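Local coordinates for protein predicted component of a thermophile-specific DNA repair system, contains a RAMP domain (PDB 4N0L) that binds CRISPR RNA as the Csm3 protein of the type III-A CRISPR system and, as assigned to its family, may act as an endonuclease, at residues 323-328 and 340-345; 6-11 and 240-245; 296-301 and 310-315; 94-99 and 108-113. All blocks are in the same frame, centred on the assembly; numbering follows the deposited sequence.

How the interactions relate
Interaction 2 is the central contact, about 9 Å from the chain centre, where helix 238-255 lies on strand 7-16 of the RRM-like antiparallel sheet. Interaction 4, by the zinc site, is nested in the long loop closed by interaction 2, 21 Å away between centres and linked through Tyr244 OH and Glu111 OE1. Interactions 3 and 1 follow in that order along the chain, beyond strand 268-278. Interaction 1 touches helix 238-255 through Leu340 (centres 14 Å apart) and is tied to interaction 3 by the Arg323-Asp297 salt bridge (centres 18 Å apart). Interactions 3 and 4 lie 41 Å apart on opposite sides of the chain centre, so the sheet and its helix connect the zinc-bearing part with the C-terminal elements.

Interaction 1 of 4, residues 323-328 and 340-345; sequences RDLEDR and LDEVVG
The C-terminal region that follows edge strand 318-321 of the main sheet is drawn together here: Leu325, in the short, weakly bonded helical turn around 323-325, meets Glu342 and Val343 of helix 340-345. The two segments come no nearer in their backbones than 8.3 Å, measured from Leu325 CA to Glu342 CA, so the gap is spanned by side chains, chiefly Leu325. It divides its two methyls between two partners. Leu325 CD1 lies 3.6 Å from Val343 CG2, and these two side chains cross at about a right angle. CD2 takes the other branch, 4.1 Å from Glu342 CG, where the leucine and the glutamate slide past one another in opposite directions. CG of Leu325 is set anti to its own carbonyl carbon (chi1 -49°) and CD1 continues anti to CA (chi2 175°), an extended course that carries CD1 to the valine. Glu342 offers only the aliphatic part of its chain, which is extended beyond CG so that the carboxylate lies past the leucine methyl. Trp336 of helix 333-338 touches both Leu325 and Val343 and so completes a small apolar cluster. Round its border the polar groups have partners of their own: Glu326 OE1 forms a salt bridge with Arg339 NE, and Arg328 NH2 forms one with Glu335 OE2. No hydrogen bond crosses between 323-328 and 340-345. The contact therefore rests on dispersion between methyl and methylene groups, with just 122 Å² buried, while the salt bridges to Arg339 and Glu335 lie at its margin.

Interaction 2 of 4, residues 6-11 and 240-245; sequences GTITLV and SDLKYL
Ile8 extends its CD1 methyl from strand 7-16 over the end of Leu242, a residue of helix 238-255, at 4.2 Å from Leu242 CD1. The two chains cross at about a right angle. In each, the terminal methyl continues anti to CA (chi2 170° in Ile8, -177° in Leu242), which makes both reach across the gap. Two residues further along the strand, and three along the helix, the pattern recurs with Leu10 and Leu245. Leu245 CD2 lies 4.3 Å from Leu10 CD1, methyl against methyl. CG of Leu245 is anti to the backbone N (chi1 175°), directing that methyl toward the strand. Residues i and i+2 of a strand face the same way, and i and i+3 lie on about the same side of a helix, which is consistent with a helix packed on a sheet face, as in the RRM-like fold. Strand 7-16 is internal in the sheet: Ile8 and Leu10 bond through their backbones to Tyr230 and Val228, whereas Thr7 and Thr9 bond to Arg278 and Cys276 of the other neighbouring strand. Leu347 and Trp349, near the chain's C terminus, also touch Ile8. All four side chains at the interface are buried, with no polar atom among the groups that meet and no hydrogen bond between the segments. Hydrophobic exclusion of water, rather than directional bonding, thus holds helix to sheet at this level.

Interaction 3 of 4, residues 296-301 and 310-315; sequences EDKDEA and DLEAER
Lys298 reaches from helix 295-300 to the backbone of Leu311, closing a small surface unit in which strands 290-292 and 314-316 pair antiparallel and the helix lies in the connection between them. One hydrogen bond carries the contact. Lys298 NZ donates to Leu311 O over 2.9 Å, and the C=O...N angle of 166° shows the ammonium group approaching the carbonyl nearly end-on. The torsions explain the reach: CG stands beside the backbone N (chi1 -60°), and from there the chain is extended through to NZ, whose neighbour CE comes within 3.3 Å of Leu311 O. Glu312 supplies the nearest opposite charge across the segments, but its OE2 lies 4.2 Å from Lys298 NZ, beyond a salt bridge. Its chain is bent at chi2, and the attraction is probably a diffuse one at this exposed position. Among the other polar atoms, Asp297 is well satisfied: OD1 pairs with the guanidinium groups of Arg321 and Arg323, and OD2 accepts the backbone N of Glu294 just ahead of the helix. Asp310 OD2 accepts the N of Thr181. Strand pairing engages the backbone of Glu314 with Phe292. Within the helix, Glu300 N donates to Glu296 O at 3.0 Å, a regular helical bond. At the next residue the pattern weakens where the helix gives way to loop: Ala301 N divides itself between two carbonyls, Asp297 O at 3.0 Å and Lys298 O at 3.3 Å, both weak.

Interaction 4 of 4, residues 94-99 and 108-113; sequences EVYEEA and PWLENG
With CG anti to the backbone N (chi1 175°), the ring of Tyr96 swings off helix 93-99 toward Gly113, and CG of Leu110, set beside its own backbone N, sends CD1 to meet the same ring. Gly113 CA sits over one face. It lies 3.7 Å above the Tyr96 ring plane and 4.1 Å from the centroid, displaced toward the rim and 24° off the normal, which is the geometry of a CH-pi contact. The carbonyl O of Gly113 lies beside the base of the side chain, 3.1 Å from Tyr96 CB, a close approach that leaves little slack between helix and loop. With phi at 88° and the Tyr96 ring so close, a side chain at Gly113 would have little room. Leu110 CD1 meets Tyr96 CD1 at 3.9 Å, its chain crossing the tyrosine obliquely. The loop carrying Leu110 and Gly113 runs from helix 93-99 to the zinc site, where His86, Cys88, Cys115 and Cys118 bind the metal. Leu110 forms part of the second shell, with its side chain about 4 Å from that of Cys115 and about 6 Å from the zinc ion by nearest atoms. Its neighbour Trp109 meets His86 edge-to-face. No hydrogen bond joins 94-99 to 108-113; the hydroxyl of Tyr96 is instead hydrogen-bonded to Asp106 OD1 in the intervening loop, which probably helps to hold the far end of the ring while Gly113 CA lies over its face.

Interaction 1 of 4, residues 323-328 and 340-345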
# COMPACT_ATOMS: atom_id res chain seq x y z
N ARG A 323 -20.24 -8.31 -3.71
CA ARG A 323 -21.56 -8.88 -3.93
C ARG A 323 -21.66 -9.60 -5.29
O ARG A 323 -22.44 -10.54 -5.44
CB ARG A 323 -22.60 -7.76 -3.82
CG ARG A 323 -23.93 -7.98 -4.52
CD ARG A 323 -24.82 -6.76 -4.32
NE ARG A 323 -25.09 -6.04 -5.56
CZ ARG A 323 -25.32 -4.73 -5.63
NH1 ARG A 323 -25.30 -3.99 -4.53
NH2 ARG A 323 -25.56 -4.16 -6.81
N ASP A 324 -20.85 -9.18 -6.25
CA ASP A 324 -20.80 -9.84 -7.56
C ASP A 324 -20.06 -11.17 -7.51
O ASP A 324 -20.31 -12.06 -8.32
CB ASP A 324 -20.14 -8.93 -8.60
CG ASP A 324 -20.88 -7.63 -8.80
OD1 ASP A 324 -22.12 -7.61 -8.60
OD2 ASP A 324 -20.23 -6.62 -9.16
N LEU A 325 -19.13 -11.30 -6.56
CA LEU A 325 -18.27 -12.48 -6.50
C LEU A 325 -18.70 -13.47 -5.42
O LEU A 325 -18.33 -14.64 -5.47
CB LEU A 325 -16.82 -12.06 -6.25
CG LEU A 325 -16.24 -10.97 -7.14
CD1 LEU A 325 -14.84 -10.62 -6.67
CD2 LEU A 325 -16.23 -11.40 -8.60
N GLU A 326 -19.48 -13.00 -4.46
CA GLU A 326 -19.75 -13.78 -3.27
C GLU A 326 -20.95 -13.21 -2.52
O GLU A 326 -21.34 -12.06 -2.74
CB GLU A 326 -18.53 -13.79 -2.35
CG GLU A 326 -18.25 -15.11 -1.66
CD GLU A 326 -18.02 -16.24 -2.65
OE1 GLU A 326 -17.03 -16.17 -3.41
OE2 GLU A 326 -18.83 -17.19 -2.66
N ASP A 327 -21.55 -14.02 -1.65
CA ASP A 327 -22.70 -13.58 -0.87
C ASP A 327 -22.20 -12.77 0.32
O ASP A 327 -22.35 -13.17 1.47
CB ASP A 327 -23.54 -14.77 -0.42
CG ASP A 327 -24.81 -14.35 0.29
OD1 ASP A 327 -25.30 -13.23 0.04
OD2 ASP A 327 -25.32 -15.15 1.11
N ARG A 328 -21.58 -11.63 0.03
CA ARG A 328 -20.92 -10.80 1.03
C ARG A 328 -21.03 -9.32 0.67
O ARG A 328 -21.11 -8.97 -0.50
CB ARG A 328 -19.43 -11.17 1.15
CG ARG A 328 -19.12 -12.64 1.38
CD ARG A 328 -19.10 -12.95 2.86
NE ARG A 328 -18.13 -12.10 3.55
CZ ARG A 328 -16.82 -12.33 3.60
NH1 ARG A 328 -16.02 -11.49 4.24
NH2 ARG A 328 -16.31 -13.40 3.00
N LEU A 340 -8.73 -13.09 -7.94
CA LEU A 340 -8.19 -12.03 -8.79
C LEU A 340 -8.25 -12.37 -10.28
O LEU A 340 -8.43 -11.48 -11.10
CB LEU A 340 -6.74 -11.73 -8.40
CG LEU A 340 -6.56 -10.60 -7.40
CD1 LEU A 340 -5.10 -10.26 -7.29
CD2 LEU A 340 -7.37 -9.38 -7.81
N ASP A 341 -8.10 -13.65 -10.61
CA ASP A 341 -8.28 -14.10 -11.98
C ASP A 341 -9.67 -13.71 -12.45
O ASP A 341 -9.85 -13.13 -13.52
CB ASP A 341 -8.09 -15.62 -12.09
CG ASP A 341 -6.63 -16.03 -11.99
OD1 ASP A 341 -5.75 -15.18 -12.23
OD2 ASP A 341 -6.37 -17.21 -11.67
N GLU A 342 -10.64 -14.04 -11.61
CA GLU A 342 -12.04 -13.73 -11.84
C GLU A 342 -12.26 -12.22 -11.97
O GLU A 342 -12.95 -11.76 -12.88
CB GLU A 342 -12.86 -14.30 -10.69
CG GLU A 342 -14.36 -14.30 -10.87
CD GLU A 342 -15.01 -15.41 -10.06
OE1 GLU A 342 -16.21 -15.69 -10.27
OE2 GLU A 342 -14.32 -16.00 -9.20
N VAL A 343 -11.65 -11.45 -11.07
CA VAL A 343 -11.79 -9.99 -11.07
C VAL A 343 -11.19 -9.32 -12.31
O VAL A 343 -11.87 -8.55 -12.99
CB VAL A 343 -11.13 -9.38 -9.81
CG1 VAL A 343 -11.03 -7.87 -9.95
CG2 VAL A 343 -11.92 -9.74 -8.57
N VAL A 344 -9.93 -9.62 -12.59
CA VAL A 344 -9.21 -8.98 -13.70
C VAL A 344 -9.88 -9.29 -15.04
O VAL A 344 -9.86 -8.46 -15.96
CB VAL A 344 -7.73 -9.44 -13.72
CG1 VAL A 344 -7.01 -8.91 -14.96
CG2 VAL A 344 -7.01 -8.97 -12.46
N GLY A 345 -10.49 -10.46 -15.14
CA GLY A 345 -11.23 -10.84 -16.33
C GLY A 345 -12.35 -9.88 -16.67
O GLY A 345 -12.72 -9.73 -17.84

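Interaction 2 of 4, residues 6-11 and 240-245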
# COMPACT_ATOMS: atom_id res chain seq x y z
N GLY A 6 -5.39 5.50 -16.41
CA GLY A 6 -6.59 5.48 -15.60
C GLY A 6 -6.36 4.75 -14.29
O GLY A 6 -5.21 4.51 -13.90
N THR A 7 -7.44 4.36 -13.61
CA THR A 7 -7.33 3.94 -12.22
C THR A 7 -8.24 2.79 -11.80
O THR A 7 -9.30 2.56 -12.39
CB THR A 7 -7.63 5.12 -11.27
OG1 THR A 7 -8.91 5.67 -11.59
CG2 THR A 7 -6.58 6.21 -11.39
N ILE A 8 -7.80 2.08 -10.77
CA ILE A 8 -8.66 1.14 -10.05
C ILE A 8 -8.72 1.61 -8.60
O ILE A 8 -7.69 1.74 -7.94
CB ILE A 8 -8.14 -0.30 -10.08
CG1 ILE A 8 -8.12 -0.84 -11.51
CG2 ILE A 8 -8.99 -1.19 -9.19
CD1 ILE A 8 -7.40 -2.17 -11.63
N THR A 9 -9.93 1.86 -8.11
CA THR A 9 -10.10 2.37 -6.75
C THR A 9 -10.73 1.36 -5.81
O THR A 9 -11.85 0.90 -6.03
CB THR A 9 -10.95 3.65 -6.74
OG1 THR A 9 -10.33 4.65 -7.57
CG2 THR A 9 -11.09 4.18 -5.33
N LEU A 10 -10.01 1.02 -4.75
CA LEU A 10 -10.55 0.18 -3.69
C LEU A 10 -11.39 1.04 -2.76
O LEU A 10 -10.91 2.07 -2.27
CB LEU A 10 -9.43 -0.52 -2.90
CG LEU A 10 -8.57 -1.64 -3.51
CD1 LEU A 10 -7.86 -1.21 -4.80
CD2 LEU A 10 -7.55 -2.14 -2.49
N VAL A 11 -12.63 0.64 -2.53
CA VAL A 11 -13.53 1.39 -1.66
C VAL A 11 -14.12 0.51 -0.56
O VAL A 11 -14.65 -0.57 -0.83
CB VAL A 11 -14.69 2.03 -2.45
CG1 VAL A 11 -15.59 2.85 -1.53
CG2 VAL A 11 -14.15 2.89 -3.59
N SER A 240 -0.72 -8.78 -11.08
CA SER A 240 0.35 -9.01 -10.12
C SER A 240 0.39 -7.90 -9.08
O SER A 240 0.56 -8.17 -7.89
CB SER A 240 1.70 -9.12 -10.83
OG SER A 240 2.18 -10.45 -10.81
N ASP A 241 0.22 -6.66 -9.52
CA ASP A 241 0.23 -5.51 -8.62
C ASP A 241 -0.92 -5.60 -7.62
O ASP A 241 -0.73 -5.36 -6.42
CB ASP A 241 0.12 -4.20 -9.40
CG ASP A 241 1.45 -3.77 -10.02
OD1 ASP A 241 2.46 -4.47 -9.82
OD2 ASP A 241 1.46 -2.73 -10.70
N LEU A 242 -2.10 -5.95 -8.11
CA LEU A 242 -3.28 -6.08 -7.26
C LEU A 242 -3.07 -7.16 -6.20
O LEU A 242 -3.45 -6.98 -5.04
CB LEU A 242 -4.51 -6.41 -8.10
CG LEU A 242 -4.99 -5.31 -9.05
CD1 LEU A 242 -6.27 -5.72 -9.76
CD2 LEU A 242 -5.18 -3.99 -8.30
N LYS A 243 -2.46 -8.27 -6.60
CA LYS A 243 -2.13 -9.34 -5.68
C LYS A 243 -1.22 -8.86 -4.56
O LYS A 243 -1.46 -9.14 -3.39
CB LYS A 243 -1.46 -10.50 -6.42
CG LYS A 243 -1.29 -11.75 -5.57
CD LYS A 243 0.02 -12.46 -5.86
CE LYS A 243 0.11 -12.88 -7.31
NZ LYS A 243 1.49 -13.31 -7.68
N TYR A 244 -0.18 -8.11 -4.93
CA TYR A 244 0.80 -7.64 -3.96
C TYR A 244 0.25 -6.50 -3.11
O TYR A 244 0.56 -6.40 -1.92
CB TYR A 244 2.08 -7.22 -4.68
CG TYR A 244 2.79 -8.38 -5.36
CD1 TYR A 244 2.85 -9.63 -4.75
CD2 TYR A 244 3.38 -8.23 -6.61
CE1 TYR A 244 3.48 -10.69 -5.36
CE2 TYR A 244 4.02 -9.29 -7.23
CZ TYR A 244 4.07 -10.52 -6.60
OH TYR A 244 4.70 -11.58 -7.21
N LEU A 245 -0.56 -5.64 -3.72
CA LEU A 245 -1.22 -4.57 -2.98
C LEU A 245 -2.14 -5.14 -1.90
O LEU A 245 -2.08 -4.74 -0.74
CB LEU A 245 -2.01 -3.66 -3.92
CG LEU A 245 -2.84 -2.58 -3.23
CD1 LEU A 245 -1.95 -1.68 -2.37
CD2 LEU A 245 -3.61 -1.75 -4.25

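Interaction 3 of 4, residues 296-301 and 310-315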
# COMPACT_ATOMS: atom_id res chain seq x y z
N GLU A 296 -28.58 0.98 -3.39
CA GLU A 296 -28.60 -0.47 -3.23
C GLU A 296 -27.36 -0.96 -2.48
O GLU A 296 -27.46 -1.82 -1.61
CB GLU A 296 -28.70 -1.16 -4.59
CG GLU A 296 -28.72 -2.67 -4.52
CD GLU A 296 -28.99 -3.33 -5.85
OE1 GLU A 296 -28.77 -4.55 -5.97
OE2 GLU A 296 -29.45 -2.63 -6.79
N ASP A 297 -26.19 -0.41 -2.83
CA ASP A 297 -24.93 -0.78 -2.18
C ASP A 297 -24.96 -0.46 -0.69
O ASP A 297 -24.40 -1.20 0.13
CB ASP A 297 -23.74 -0.06 -2.83
CG ASP A 297 -23.56 -0.42 -4.29
OD1 ASP A 297 -23.32 -1.61 -4.59
OD2 ASP A 297 -23.64 0.49 -5.14
N LYS A 298 -25.59 0.66 -0.34
CA LYS A 298 -25.66 1.11 1.05
C LYS A 298 -26.55 0.20 1.89
O LYS A 298 -26.21 -0.14 3.02
CB LYS A 298 -26.16 2.56 1.11
CG LYS A 298 -25.26 3.54 0.38
CD LYS A 298 -25.82 4.95 0.41
CE LYS A 298 -25.02 5.86 -0.51
NZ LYS A 298 -25.48 7.28 -0.45
N ASP A 299 -27.70 -0.17 1.33
CA ASP A 299 -28.61 -1.11 2.00
C ASP A 299 -27.95 -2.47 2.17
O ASP A 299 -28.10 -3.12 3.21
CB ASP A 299 -29.92 -1.25 1.22
CG ASP A 299 -30.75 0.02 1.22
OD1 ASP A 299 -30.48 0.91 2.05
OD2 ASP A 299 -31.69 0.11 0.41
N GLU A 300 -27.23 -2.91 1.14
CA GLU A 300 -26.52 -4.19 1.18
C GLU A 300 -25.37 -4.21 2.18
O GLU A 300 -25.05 -5.26 2.73
CB GLU A 300 -25.98 -4.53 -0.22
CG GLU A 300 -27.05 -4.89 -1.24
CD GLU A 300 -27.72 -6.23 -0.97
OE1 GLU A 300 -27.19 -7.01 -0.15
OE2 GLU A 300 -28.78 -6.49 -1.57
N ALA A 301 -24.75 -3.06 2.42
CA ALA A 301 -23.52 -3.01 3.22
C ALA A 301 -23.76 -2.73 4.69
O ALA A 301 -23.95 -3.67 5.46
CB ALA A 301 -22.58 -1.96 2.65
N ASP A 310 -21.81 7.35 3.87
CA ASP A 310 -21.31 8.72 3.92
C ASP A 310 -20.97 9.25 2.53
O ASP A 310 -20.66 10.43 2.38
CB ASP A 310 -20.08 8.81 4.82
CG ASP A 310 -20.36 8.37 6.24
OD1 ASP A 310 -21.54 8.25 6.60
OD2 ASP A 310 -19.39 8.14 6.99
N LEU A 311 -21.02 8.36 1.56
CA LEU A 311 -20.59 8.65 0.21
C LEU A 311 -21.74 8.91 -0.75
O LEU A 311 -22.76 8.25 -0.72
CB LEU A 311 -19.78 7.48 -0.34
CG LEU A 311 -18.26 7.54 -0.20
CD1 LEU A 311 -17.87 8.36 1.00
CD2 LEU A 311 -17.67 6.15 -0.13
N GLU A 312 -21.53 9.89 -1.60
CA GLU A 312 -22.36 10.09 -2.77
C GLU A 312 -21.77 9.19 -3.85
O GLU A 312 -20.59 8.88 -3.82
CB GLU A 312 -22.33 11.56 -3.19
CG GLU A 312 -23.68 12.15 -3.54
CD GLU A 312 -24.72 11.99 -2.46
OE1 GLU A 312 -24.88 12.92 -1.64
OE2 GLU A 312 -25.41 10.95 -2.43
N ALA A 313 -22.58 8.75 -4.79
CA ALA A 313 -22.10 7.83 -5.80
C ALA A 313 -21.15 8.49 -6.79
O ALA A 313 -21.30 9.65 -7.14
CB ALA A 313 -23.26 7.18 -6.53
N GLU A 314 -20.15 7.74 -7.23
CA GLU A 314 -19.24 8.22 -8.26
C GLU A 314 -19.31 7.37 -9.49
O GLU A 314 -19.64 6.18 -9.45
CB GLU A 314 -17.78 8.26 -7.78
CG GLU A 314 -17.18 9.65 -7.58
CD GLU A 314 -17.23 10.13 -6.16
OE1 GLU A 314 -16.63 9.49 -5.29
OE2 GLU A 314 -17.82 11.21 -5.92
N ARG A 315 -19.00 8.01 -10.61
CA ARG A 315 -19.08 7.37 -11.90
C ARG A 315 -17.79 6.64 -12.26
O ARG A 315 -16.70 7.20 -12.22
CB ARG A 315 -19.41 8.40 -12.98
CG ARG A 315 -20.88 8.80 -13.05
CD ARG A 315 -21.06 10.10 -13.82
NE ARG A 315 -22.44 10.24 -14.28
CZ ARG A 315 -23.11 11.39 -14.41
NH1 ARG A 315 -22.55 12.55 -14.07
NH2 ARG A 315 -24.36 11.36 -14.86

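Interaction 4 of 4, residues 94-99 and 108-113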
# COMPACT_ATOMS: atom_id res chain seq x y z
N GLU A 94 11.69 -1.63 -19.37
CA GLU A 94 12.72 -0.97 -20.16
C GLU A 94 14.07 -1.00 -19.44
O GLU A 94 15.07 -1.44 -20.01
CB GLU A 94 12.34 0.48 -20.47
CG GLU A 94 11.32 0.64 -21.58
CD GLU A 94 10.45 1.87 -21.39
OE1 GLU A 94 10.06 2.15 -20.24
OE2 GLU A 94 10.16 2.55 -22.39
N VAL A 95 14.06 -0.53 -18.20
CA VAL A 95 15.26 -0.52 -17.35
C VAL A 95 15.99 -1.86 -17.33
O VAL A 95 17.20 -1.91 -17.52
CB VAL A 95 14.90 -0.12 -15.90
CG1 VAL A 95 16.10 -0.32 -14.99
CG2 VAL A 95 14.42 1.32 -15.85
N TYR A 96 15.25 -2.95 -17.11
CA TYR A 96 15.87 -4.27 -17.06
C TYR A 96 16.45 -4.70 -18.40
O TYR A 96 17.55 -5.26 -18.45
CB TYR A 96 14.88 -5.32 -16.58
CG TYR A 96 15.45 -6.72 -16.62
CD1 TYR A 96 16.33 -7.17 -15.64
CD2 TYR A 96 15.11 -7.60 -17.65
CE1 TYR A 96 16.86 -8.44 -15.68
CE2 TYR A 96 15.64 -8.88 -17.69
CZ TYR A 96 16.51 -9.30 -16.70
OH TYR A 96 17.03 -10.57 -16.74
N GLU A 97 15.72 -4.46 -19.48
CA GLU A 97 16.17 -4.83 -20.82
C GLU A 97 17.46 -4.07 -21.11
O GLU A 97 18.43 -4.63 -21.63
CB GLU A 97 15.12 -4.52 -21.89
CG GLU A 97 13.73 -5.09 -21.63
CD GLU A 97 13.60 -6.57 -21.96
OE1 GLU A 97 12.61 -6.95 -22.61
OE2 GLU A 97 14.49 -7.35 -21.55
N GLU A 98 17.45 -2.80 -20.75
CA GLU A 98 18.57 -1.89 -20.96
C GLU A 98 19.78 -2.26 -20.10
O GLU A 98 20.92 -1.98 -20.46
CB GLU A 98 18.11 -0.46 -20.64
CG GLU A 98 19.05 0.65 -21.07
CD GLU A 98 18.45 2.02 -20.82
OE1 GLU A 98 17.32 2.07 -20.27
OE2 GLU A 98 19.09 3.03 -21.17
N ALA A 99 19.52 -2.89 -18.95
CA ALA A 99 20.57 -3.24 -18.00
C ALA A 99 21.07 -4.68 -18.14
O ALA A 99 22.11 -5.03 -17.59
CB ALA A 99 20.09 -2.99 -16.58
N PRO A 108 17.65 -11.04 -7.25
CA PRO A 108 16.66 -12.03 -6.83
C PRO A 108 15.30 -11.44 -6.44
O PRO A 108 14.34 -12.20 -6.29
CB PRO A 108 17.33 -12.69 -5.62
CG PRO A 108 18.23 -11.64 -5.08
CD PRO A 108 18.73 -10.88 -6.26
N TRP A 109 15.22 -10.12 -6.28
CA TRP A 109 13.97 -9.48 -5.88
C TRP A 109 13.18 -9.03 -7.10
O TRP A 109 12.21 -8.28 -6.98
CB TRP A 109 14.24 -8.29 -4.96
CG TRP A 109 14.97 -7.17 -5.63
CD1 TRP A 109 14.43 -6.15 -6.35
CD2 TRP A 109 16.39 -6.95 -5.62
NE1 TRP A 109 15.42 -5.31 -6.81
CE2 TRP A 109 16.63 -5.78 -6.37
CE3 TRP A 109 17.47 -7.63 -5.06
CZ2 TRP A 109 17.91 -5.28 -6.57
CZ3 TRP A 109 18.75 -7.12 -5.26
CH2 TRP A 109 18.95 -5.96 -6.01
N LEU A 110 13.60 -9.47 -8.27
CA LEU A 110 12.95 -9.08 -9.51
C LEU A 110 11.94 -10.14 -9.96
O LEU A 110 12.16 -11.34 -9.75
CB LEU A 110 13.99 -8.84 -10.61
CG LEU A 110 14.72 -7.50 -10.57
CD1 LEU A 110 15.47 -7.24 -11.87
CD2 LEU A 110 13.76 -6.37 -10.26
N GLU A 111 10.83 -9.70 -10.55
CA GLU A 111 9.86 -10.62 -11.15
C GLU A 111 9.46 -10.11 -12.53
O GLU A 111 8.92 -9.01 -12.65
CB GLU A 111 8.63 -10.79 -10.26
CG GLU A 111 7.65 -11.84 -10.76
CD GLU A 111 6.52 -12.12 -9.79
OE1 GLU A 111 5.69 -11.21 -9.58
OE2 GLU A 111 6.46 -13.24 -9.24
N ASN A 112 9.70 -10.93 -13.55
CA ASN A 112 9.54 -10.52 -14.94
C ASN A 112 10.22 -9.18 -15.23
O ASN A 112 9.68 -8.33 -15.94
CB ASN A 112 8.06 -10.45 -15.32
CG ASN A 112 7.34 -11.76 -15.11
OD1 ASN A 112 7.90 -12.84 -15.33
ND2 ASN A 112 6.08 -11.69 -14.67
N GLY A 113 11.41 -9.00 -14.66
CA GLY A 113 12.25 -7.86 -14.96
C GLY A 113 12.03 -6.61 -14.13
O GLY A 113 12.79 -5.64 -14.25